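Local coordinates for HTH-type transcriptional regulator yiaJ (Escherichia coli, PDB 1YSQ), which represses transcription of the yiaKLMNOPQRS operon, whose products may take part in the use of 2,3-diketo-L-gulonate, at residues P168-E171 with T172-I176. Sequence-based numbering, arbitrary orientation.
Sequences PLRE and TAQAI
Thr172 reaches one turn back along its own helix and grips the carbonyl oxygen of Pro168 twice, a compact example of how a threonine hydroxyl is satisfied without leaving the helix. Its backbone N donates to Pro168 O at 2.9 Å, and its OG1 donates to the same Pro168 O at 2.8 Å; the two donors come from opposite faces of the carbonyl plane, the hydroxyl tilted 32° out of it. With OG1 anti to its own carbonyl carbon (chi1 -64°), the hydroxyl is turned back toward the preceding turn. An alanine here would keep the backbone bond but would probably leave Pro168 O with a single donor from this part of the helix and thin the cover on Leu21. Residues 168-176 belong to helix 162-182 of the effector-binding domain characteristic of IclR-family regulators, which has a GAF-like fold. Leu169 and Ala173 press on Val135 of the antiparallel sheet, while Pro168 and Thr172 meet Leu21 of helix 8-25, so here the helix contacts both. On a more exposed side, Glu171 slants across Gln174, with the carboxylate and amide planes 18° apart and Gln174 OE1 3.5 Å from Glu171 CA. Glu171 O accepts a hydrogen bond from Ala175 N at 3.1 Å. Gln174 N donates to Arg170 O at 2.8 Å, and Gln174 CB and CG pack against that same oxygen. Beyond it the Arg170 and Gln174 side chains run alongside each other, Arg170 CG lying 3.8 Å from Gln174 CD. A water in the plane of the guanidinium accepts from Arg170 NE at 3.2 Å while donating to Gln174 OE1 at 2.8 Å.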
ATOM      1  N   PRO A 168      -5.345   9.308  -9.791  1.00 22.73           N
ATOM      2  CA  PRO A 168      -4.575   8.478 -10.737  1.00 22.38           C
ATOM      3  C   PRO A 168      -4.128   7.151 -10.120  1.00 21.99           C
ATOM      4  O   PRO A 168      -4.030   6.147 -10.821  1.00 21.85           O
ATOM      5  CB  PRO A 168      -3.354   9.354 -11.091  1.00 22.92           C
ATOM      6  CG  PRO A 168      -3.262  10.359  -9.977  1.00 22.60           C
ATOM      7  CD  PRO A 168      -4.669  10.592  -9.508  1.00 23.28           C
ATOM      8  N   LEU A 169      -3.859   7.149  -8.815  1.00 21.61           N
ATOM      9  CA  LEU A 169      -3.456   5.921  -8.117  1.00 21.31           C
ATOM     10  C   LEU A 169      -4.582   4.893  -8.207  1.00 20.93           C
ATOM     11  O   LEU A 169      -4.355   3.719  -8.539  1.00 20.45           O
ATOM     12  CB  LEU A 169      -3.155   6.224  -6.638  1.00 20.99           C
ATOM     13  CG  LEU A 169      -2.923   4.996  -5.738  1.00 21.21           C
ATOM     14  CD1 LEU A 169      -1.769   4.120  -6.228  1.00 20.34           C
ATOM     15  CD2 LEU A 169      -2.682   5.457  -4.321  1.00 21.45           C
ATOM     16  N   ARG A 170      -5.805   5.338  -7.934  1.00 21.00           N
ATOM     17  CA  ARG A 170      -6.932   4.421  -8.010  1.00 21.90           C
ATOM     18  C   ARG A 170      -7.200   3.980  -9.459  1.00 21.73           C
ATOM     19  O   ARG A 170      -7.473   2.795  -9.725  1.00 21.85           O
ATOM     20  CB  ARG A 170      -8.179   5.019  -7.370  1.00 22.34           C
ATOM     21  CG  ARG A 170      -9.430   4.143  -7.579  1.00 24.66           C
ATOM     22  CD  ARG A 170     -10.685   4.724  -6.962  1.00 27.75           C
ATOM     23  NE  ARG A 170     -10.945   6.077  -7.460  1.00 31.31           N
ATOM     24  CZ  ARG A 170     -10.864   7.183  -6.721  1.00 30.44           C
ATOM     25  NH1 ARG A 170     -10.548   7.115  -5.421  1.00 30.57           N
ATOM     26  NH2 ARG A 170     -11.109   8.352  -7.283  1.00 28.37           N
ATOM     27  N   GLU A 171      -7.090   4.916 -10.398  1.00 22.04           N
ATOM     28  CA  GLU A 171      -7.282   4.575 -11.810  1.00 22.05           C
ATOM     29  C   GLU A 171      -6.286   3.487 -12.249  1.00 22.32           C
ATOM     30  O   GLU A 171      -6.634   2.592 -13.026  1.00 21.00           O
ATOM     31  CB  GLU A 171      -7.164   5.819 -12.684  1.00 23.12           C
ATOM     32  CG  GLU A 171      -8.389   6.723 -12.590  1.00 24.77           C
ATOM     33  CD  GLU A 171      -8.163   8.108 -13.165  1.00 28.20           C
ATOM     34  OE1 GLU A 171      -7.043   8.393 -13.640  1.00 30.96           O
ATOM     35  OE2 GLU A 171      -9.111   8.914 -13.132  1.00 29.49           O
ATOM     36  N   THR A 172      -5.056   3.589 -11.742  1.00 21.72           N
ATOM     37  CA  THR A 172      -4.011   2.600 -11.993  1.00 21.86           C
ATOM     38  C   THR A 172      -4.409   1.217 -11.449  1.00 22.00           C
ATOM     39  O   THR A 172      -4.367   0.235 -12.202  1.00 21.22           O
ATOM     40  CB  THR A 172      -2.680   3.101 -11.406  1.00 21.95           C
ATOM     41  OG1 THR A 172      -2.273   4.307 -12.091  1.00 21.88           O
ATOM     42  CG2 THR A 172      -1.536   2.103 -11.650  1.00 21.35           C
ATOM     43  N   ALA A 173      -4.809   1.146 -10.166  1.00 21.84           N
ATOM     44  CA  ALA A 173      -5.267  -0.101  -9.566  1.00 22.27           C
ATOM     45  C   ALA A 173      -6.471  -0.683 -10.311  1.00 22.52           C
ATOM     46  O   ALA A 173      -6.538  -1.880 -10.516  1.00 22.96           O
ATOM     47  CB  ALA A 173      -5.606   0.084  -8.084  1.00 22.32           C
ATOM     48  N   GLN A 174      -7.416   0.166 -10.701  1.00 23.98           N
ATOM     49  CA  GLN A 174      -8.605  -0.288 -11.420  1.00 24.64           C
ATOM     50  C   GLN A 174      -8.238  -0.971 -12.739  1.00 25.01           C
ATOM     51  O   GLN A 174      -8.787  -2.021 -13.062  1.00 25.36           O
ATOM     52  CB  GLN A 174      -9.555   0.879 -11.699  1.00 24.81           C
ATOM     53  CG  GLN A 174     -10.389   1.319 -10.491  1.00 27.39           C
ATOM     54  CD  GLN A 174     -11.094   2.668 -10.721  1.00 29.09           C
ATOM     55  OE1 GLN A 174     -10.643   3.495 -11.531  1.00 28.15           O
ATOM     56  NE2 GLN A 174     -12.203   2.881 -10.021  1.00 29.22           N
ATOM     57  N   ALA A 175      -7.308  -0.371 -13.484  1.00 25.19           N
ATOM     58  CA  ALA A 175      -6.860  -0.919 -14.764  1.00 25.83           C
ATOM     59  C   ALA A 175      -6.206  -2.303 -14.585  1.00 26.50           C
ATOM     60  O   ALA A 175      -6.531  -3.251 -15.315  1.00 26.51           O
ATOM     61  CB  ALA A 175      -5.907   0.051 -15.456  1.00 25.65           C
ATOM     62  N   ILE A 176      -5.307  -2.407 -13.603  1.00 26.32           N
ATOM     63  CA  ILE A 176      -4.697  -3.689 -13.235  1.00 26.86           C
ATOM     64  C   ILE A 176      -5.757  -4.726 -12.836  1.00 27.41           C
ATOM     65  O   ILE A 176      -5.742  -5.856 -13.317  1.00 27.53           O
ATOM     66  CB  ILE A 176      -3.653  -3.500 -12.089  1.00 26.96           C
ATOM     67  CG1 ILE A 176      -2.526  -2.552 -12.538  1.00 26.35           C
ATOM     68  CG2 ILE A 176      -3.106  -4.876 -11.605  1.00 25.91           C
ATOM     69  CD1 ILE A 176      -1.609  -2.045 -11.400  1.00 25.60           C
TER
HETATM   70  O   HOH W   1     -11.510   5.962 -10.634  1.00 42.29           O